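Local coordinates for protein HAD hydrolase, family IA, variant 3 (Entamoeba histolytica, PDB 6W04) that binds magnesium and is probably a hydrolase of the haloacid dehalogenase superfamily, its natural substrate not established, at residues V4-N9 and I103-A108; K133-D138 and L151-K156. One frame throughout, in Å; residues are numbered along the deposited sequence.

Interaction 1 of 2, residues V4-N9 and I103-A108; sequences VLFDFN and IPFTIA. With MG (magnesium ion), chain B.
Pro104 opens the pairing: its carbonyl O accepts the N-H of Val4 at 3.1 Å, the first rung of a parallel ladder between strands 4-7 and 105-108. At Phe105 the CB lies 4.0 Å from Val4 CB. With CG lodged between the backbone N and the carbonyl carbon (chi1 57°), the ring leads away from strand 4-7, yet its CD1 still stands 3.9 Å from CE2 of Phe6, at the edge of the Phe6 ring. Val4 CG1 lies over one face of that same ring, offset toward the rim. Thr106 bonds through both backbone polar atoms: its N donates to Val4 O, and its O receives Phe6 N at 2.8 Å in a nearly straight bond (168° at the hydrogen). On the other face of the sheet, Thr106 CG2 meets Leu5 CD2, while Thr106 OG1 is hydrogen-bonded to the carbonyl O of Lys133. Ile107 returns to the Phe6 side, where its CD1 reaches CD1 of Phe8 at 3.9 Å and its CG2 approaches Phe8 CB. Ala108 N donates to Phe6 O at 2.8 Å, the donor tilted 31° from the carbonyl plane. Just beyond this rung, Asp7 OD2 binds the magnesium ion at 2.1 Å, as does Asn9 O; two waters and Asp169 also bind it. OD2 is also hydrogen-bonded to Thr11 OG1, while OD1 forms a salt bridge with Lys144. Metal, threonine and lysine together fix the carboxylate's orientation where the chain leaves the strand toward Asn9, the side of the sheet on which HAD enzymes carry their active site.

Interaction 2 of 2, residues K133-D138 and L151-K156; sequences KIIFND and LKASKK
The short, weakly bonded edge strand at about 135-137 of the parallel sheet is packed against helix 148-157, which follows it in the chain. The short axes of strand 135-137 and helix 151-156 come within 9.2 Å at 148°, so the helix runs roughly back against the strand direction. Ile135 carries the centre of the contact, its side chain directed at the helix. Consistent with the small side chain of Ala153, Ile135 CG1 comes close to the helix backbone, 3.6 Å from Ala153 CA, and also lies near Ala153 CB. The other branch, CG2, is set anti to the backbone N and touches the aliphatic part of Lys152, 4.0 Å from CD. The two side chains cross obliquely, and Lys152 continues past Ile135 toward Asp138. There the chain bends at its last torsion (chi4 69°), placing NZ 4.7 Å from Asp138 OD2, too far for direct contact. A water fills the interval, donating to Asp138 OD2 and accepting from Lys152 NZ at 2.8 Å; Asp138 OD1 is hydrogen-bonded to Thr140. Ahead of the strand, Lys156 CG, set anti to the backbone N (chi1 -159°), rests 3.8 Å from Lys133 CA. The two lysines meet through carbon atoms, Lys156 CG against CA, CB and CG of Lys133, and not through their ammonium groups. No direct hydrogen bond joins the two segments, so side-chain packing around Ile135, flanked by lysine carbons and one water bridge, makes the interface. Such a strand and its following antiparallel helix are typical of the Rossmann-like α/β core of HAD proteins.

In the fold
From the N terminus, strand 3-7 lies in the interior of the sheet, and interaction 1 pairs it with strand 105-112 after a long, mostly helical excursion with no strand in it. The chain then passes through helix 113-123 to edge strand 135-137, where interaction 2 opens and closes a much shorter loop on helix 148-157. The two are in series, neither nested nor crossed, with centres about 9 Å apart. Strand 105-112 joins them: Ile107 O lies 2.8 Å from Ile135 N, a probable hydrogen bond. Together they tie the metal-bearing strand, its neighbour, the sheet edge and a covering helix into one layered unit.

Interaction 1 of 2, residues V4-N9 and I103-A108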
loop_
_atom_site.group_PDB
_atom_site.type_symbol
_atom_site.label_atom_id
_atom_site.label_comp_id
_atom_site.label_asym_id
_atom_site.label_seq_id
_atom_site.Cartn_x
_atom_site.Cartn_y
_atom_site.Cartn_z
ATOM N N VAL A 4 13.304 3.568 6.165
ATOM C CA VAL A 4 11.880 3.848 6.010
ATOM C C VAL A 4 11.320 2.898 4.965
ATOM O O VAL A 4 11.875 2.781 3.867
ATOM C CB VAL A 4 11.627 5.303 5.580
ATOM C CG1 VAL A 4 10.132 5.546 5.381
ATOM C CG2 VAL A 4 12.251 6.269 6.567
ATOM N N LEU A 5 10.214 2.238 5.288
ATOM C CA LEU A 5 9.569 1.318 4.352
ATOM C C LEU A 5 8.213 1.913 4.005
ATOM O O LEU A 5 7.352 2.037 4.882
ATOM C CB LEU A 5 9.434 -0.077 4.971
ATOM C CG LEU A 5 10.711 -0.553 5.688
ATOM C CD1 LEU A 5 10.512 -1.924 6.371
ATOM C CD2 LEU A 5 11.903 -0.570 4.705
ATOM N N PHE A 6 8.033 2.324 2.745
ATOM C CA PHE A 6 6.760 2.895 2.301
ATOM C C PHE A 6 5.850 1.838 1.675
ATOM O O PHE A 6 6.223 1.194 0.684
ATOM C CB PHE A 6 6.958 3.985 1.248
ATOM C CG PHE A 6 7.749 5.190 1.708
ATOM C CD1 PHE A 6 7.096 6.300 2.223
ATOM C CD2 PHE A 6 9.122 5.248 1.514
ATOM C CE1 PHE A 6 7.812 7.447 2.598
ATOM C CE2 PHE A 6 9.853 6.379 1.907
ATOM C CZ PHE A 6 9.196 7.472 2.434
ATOM N N ASP A 7 4.626 1.741 2.185
ATOM C CA ASP A 7 3.553 1.130 1.400
ATOM C C ASP A 7 3.252 2.022 0.209
ATOM O O ASP A 7 3.544 3.217 0.229
ATOM C CB ASP A 7 2.303 0.971 2.256
ATOM C CG ASP A 7 1.148 0.355 1.508
ATOM O OD1 ASP A 7 1.352 -0.674 0.827
ATOM O OD2 ASP A 7 0.026 0.888 1.630
ATOM N N PHE A 8 2.653 1.462 -0.844
ATOM C CA PHE A 8 2.406 2.280 -2.027
ATOM C C PHE A 8 0.935 2.661 -2.172
ATOM O O PHE A 8 0.595 3.837 -1.998
ATOM C CB PHE A 8 2.948 1.609 -3.281
ATOM C CG PHE A 8 3.017 2.552 -4.448
ATOM C CD1 PHE A 8 4.091 3.421 -4.583
ATOM C CD2 PHE A 8 1.965 2.638 -5.346
ATOM C CE1 PHE A 8 4.145 4.328 -5.627
ATOM C CE2 PHE A 8 2.017 3.530 -6.401
ATOM C CZ PHE A 8 3.105 4.377 -6.535
ATOM N N ASN A 9 0.044 1.705 -2.467
ATOM C CA ASN A 9 -1.367 2.019 -2.689
ATOM C C ASN A 9 -2.019 2.552 -1.419
ATOM O O ASN A 9 -1.976 1.911 -0.368
ATOM C CB ASN A 9 -2.105 0.765 -3.157
ATOM C CG ASN A 9 -1.478 0.173 -4.396
ATOM O OD1 ASN A 9 -0.738 -0.817 -4.336
ATOM N ND2 ASN A 9 -1.730 0.810 -5.528
ATOM N N ILE A 103 19.881 7.648 4.837
ATOM C CA ILE A 103 18.894 6.753 5.426
ATOM C C ILE A 103 18.223 5.981 4.285
ATOM O O ILE A 103 17.452 6.565 3.510
ATOM C CB ILE A 103 17.853 7.501 6.264
ATOM C CG1 ILE A 103 18.531 8.259 7.404
ATOM C CG2 ILE A 103 16.827 6.519 6.846
ATOM C CD1 ILE A 103 17.558 8.852 8.400
ATOM N N PRO A 104 18.479 4.685 4.155
ATOM C CA PRO A 104 17.858 3.922 3.063
ATOM C C PRO A 104 16.351 3.819 3.225
ATOM O O PRO A 104 15.811 3.831 4.331
ATOM C CB PRO A 104 18.521 2.546 3.174
ATOM C CG PRO A 104 19.015 2.470 4.593
ATOM C CD PRO A 104 19.409 3.874 4.963
ATOM N N PHE A 105 15.667 3.708 2.092
ATOM C CA PHE A 105 14.222 3.600 2.086
ATOM C C PHE A 105 13.807 2.838 0.840
ATOM O O PHE A 105 14.501 2.865 -0.185
ATOM C CB PHE A 105 13.532 4.976 2.129
ATOM C CG PHE A 105 13.918 5.908 0.999
ATOM C CD1 PHE A 105 13.139 5.984 -0.152
ATOM C CD2 PHE A 105 15.042 6.734 1.101
ATOM C CE1 PHE A 105 13.467 6.857 -1.198
ATOM C CE2 PHE A 105 15.402 7.612 0.052
ATOM C CZ PHE A 105 14.611 7.682 -1.099
ATOM N N THR A 106 12.668 2.166 0.926
ATOM C CA THR A 106 12.157 1.481 -0.247
ATOM C C THR A 106 10.644 1.373 -0.139
ATOM O O THR A 106 10.039 1.732 0.879
ATOM C CB THR A 106 12.792 0.094 -0.414
ATOM O OG1 THR A 106 12.455 -0.404 -1.715
ATOM C CG2 THR A 106 12.275 -0.903 0.663
ATOM N N ILE A 107 10.053 0.846 -1.203
ATOM C CA ILE A 107 8.623 0.600 -1.313
ATOM C C ILE A 107 8.355 -0.883 -1.107
ATOM O O ILE A 107 9.109 -1.740 -1.598
ATOM C CB ILE A 107 8.105 1.058 -2.686
ATOM C CG1 ILE A 107 8.055 2.585 -2.755
ATOM C CG2 ILE A 107 6.706 0.440 -2.962
ATOM C CD1 ILE A 107 7.934 3.143 -4.215
ATOM N N ALA A 108 7.282 -1.190 -0.373
ATOM C CA ALA A 108 6.705 -2.525 -0.316
ATOM C C ALA A 108 5.239 -2.395 -0.708
ATOM O O ALA A 108 4.552 -1.478 -0.249
ATOM C CB ALA A 108 6.845 -3.140 1.074
HETATM MG MG MG B . -1.940 0.482 1.188
HETATM O O HOH W 1 -1.718 -0.981 2.725
HETATM O O HOH W 2 -4.109 0.426 0.794
#

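Interaction 2 of 2, residues K133-D138 and L151-K156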
loop_
_atom_site.group_PDB
_atom_site.type_symbol
_atom_site.label_atom_id
_atom_site.label_comp_id
_atom_site.label_asym_id
_atom_site.label_seq_id
_atom_site.Cartn_x
_atom_site.Cartn_y
_atom_site.Cartn_z
ATOM N N LYS A 133 15.149 -3.214 -5.397
ATOM C CA LYS A 133 14.831 -3.286 -3.968
ATOM C C LYS A 133 13.380 -2.940 -3.653
ATOM O O LYS A 133 13.016 -2.888 -2.474
ATOM C CB LYS A 133 15.760 -2.364 -3.165
ATOM C CG LYS A 133 17.260 -2.715 -3.308
ATOM C CD LYS A 133 18.138 -1.801 -2.471
ATOM C CE LYS A 133 19.605 -2.208 -2.581
ATOM N NZ LYS A 133 20.517 -1.251 -1.886
ATOM N N ILE A 134 12.554 -2.676 -4.662
ATOM C CA ILE A 134 11.121 -2.511 -4.439
ATOM C C ILE A 134 10.523 -3.891 -4.192
ATOM O O ILE A 134 10.720 -4.818 -4.986
ATOM C CB ILE A 134 10.452 -1.818 -5.637
ATOM C CG1 ILE A 134 10.924 -0.360 -5.777
ATOM C CG2 ILE A 134 8.924 -1.902 -5.538
ATOM C CD1 ILE A 134 10.426 0.330 -7.029
ATOM N N ILE A 135 9.831 -4.053 -3.071
ATOM C CA ILE A 135 9.228 -5.334 -2.720
ATOM C C ILE A 135 7.791 -5.321 -3.200
ATOM O O ILE A 135 7.022 -4.414 -2.856
ATOM C CB ILE A 135 9.298 -5.613 -1.207
ATOM C CG1 ILE A 135 10.743 -5.494 -0.700
ATOM C CG2 ILE A 135 8.712 -7.003 -0.899
ATOM C CD1 ILE A 135 11.749 -6.265 -1.525
ATOM N N PHE A 136 7.426 -6.325 -3.989
ATOM C CA PHE A 136 6.066 -6.457 -4.485
ATOM C C PHE A 136 5.635 -7.916 -4.387
ATOM O O PHE A 136 6.439 -8.807 -4.102
ATOM C CB PHE A 136 5.947 -5.942 -5.926
ATOM C CG PHE A 136 6.760 -6.709 -6.910
ATOM C CD1 PHE A 136 6.214 -7.786 -7.590
ATOM C CD2 PHE A 136 8.087 -6.350 -7.170
ATOM C CE1 PHE A 136 6.960 -8.503 -8.507
ATOM C CE2 PHE A 136 8.852 -7.067 -8.097
ATOM C CZ PHE A 136 8.300 -8.145 -8.767
ATOM N N ASN A 137 4.352 -8.161 -4.639
ATOM C CA ASN A 137 3.824 -9.520 -4.591
ATOM C C ASN A 137 4.318 -10.317 -5.790
ATOM O O ASN A 137 3.733 -10.273 -6.876
ATOM C CB ASN A 137 2.302 -9.523 -4.548
ATOM C CG ASN A 137 1.746 -10.928 -4.536
ATOM O OD1 ASN A 137 2.464 -11.877 -4.208
ATOM N ND2 ASN A 137 0.484 -11.081 -4.933
ATOM N N ASP A 138 5.385 -11.077 -5.589
ATOM C CA ASP A 138 5.847 -12.034 -6.583
ATOM C C ASP A 138 5.530 -13.458 -6.175
ATOM O O ASP A 138 6.180 -14.389 -6.655
ATOM C CB ASP A 138 7.347 -11.883 -6.823
ATOM C CG ASP A 138 8.174 -12.165 -5.575
ATOM O OD1 ASP A 138 7.586 -12.450 -4.500
ATOM O OD2 ASP A 138 9.422 -12.107 -5.682
ATOM N N LEU A 151 9.642 -7.777 6.623
ATOM C CA LEU A 151 10.922 -8.453 6.833
ATOM C C LEU A 151 11.704 -8.543 5.534
ATOM O O LEU A 151 12.930 -8.362 5.511
ATOM C CB LEU A 151 10.688 -9.850 7.397
ATOM C CG LEU A 151 9.923 -9.840 8.714
ATOM C CD1 LEU A 151 9.577 -11.259 9.140
ATOM C CD2 LEU A 151 10.748 -9.123 9.771
ATOM N N LYS A 152 11.004 -8.835 4.439
ATOM C CA LYS A 152 11.641 -8.912 3.131
ATOM C C LYS A 152 12.261 -7.571 2.745
ATOM O O LYS A 152 13.401 -7.517 2.261
ATOM C CB LYS A 152 10.594 -9.360 2.112
ATOM C CG LYS A 152 11.099 -9.859 0.800
ATOM C CD LYS A 152 9.993 -10.666 0.095
ATOM C CE LYS A 152 10.357 -11.011 -1.367
ATOM N NZ LYS A 152 11.469 -12.004 -1.472
ATOM N N ALA A 153 11.534 -6.475 2.986
ATOM C CA ALA A 153 12.045 -5.146 2.657
ATOM C C ALA A 153 13.233 -4.766 3.536
ATOM O O ALA A 153 14.220 -4.194 3.047
ATOM C CB ALA A 153 10.927 -4.113 2.796
ATOM N N SER A 154 13.161 -5.053 4.836
ATOM C CA SER A 154 14.280 -4.682 5.695
ATOM C C SER A 154 15.526 -5.486 5.346
ATOM O O SER A 154 16.638 -4.943 5.329
ATOM C CB SER A 154 13.903 -4.855 7.170
ATOM O OG SER A 154 13.490 -6.175 7.438
ATOM N N LYS A 155 15.357 -6.777 5.047
ATOM C CA LYS A 155 16.498 -7.597 4.656
ATOM C C LYS A 155 17.094 -7.117 3.337
ATOM O O LYS A 155 18.315 -7.157 3.152
ATOM C CB LYS A 155 16.083 -9.066 4.559
ATOM C CG LYS A 155 17.174 -10.001 4.044
ATOM C CD LYS A 155 16.718 -11.452 4.118
ATOM C CE LYS A 155 17.560 -12.370 3.252
ATOM N NZ LYS A 155 17.014 -13.759 3.273
ATOM N N LYS A 156 16.248 -6.650 2.414
ATOM C CA LYS A 156 16.749 -6.114 1.149
ATOM C C LYS A 156 17.602 -4.872 1.377
ATOM O O LYS A 156 18.611 -4.670 0.696
ATOM C CB LYS A 156 15.580 -5.802 0.210
ATOM C CG LYS A 156 15.944 -5.734 -1.258
ATOM C CD LYS A 156 16.302 -7.099 -1.814
ATOM C CE LYS A 156 16.506 -7.055 -3.312
ATOM N NZ LYS A 156 16.843 -8.393 -3.846
HETATM O O HOH W 3 11.353 -12.546 -4.233
#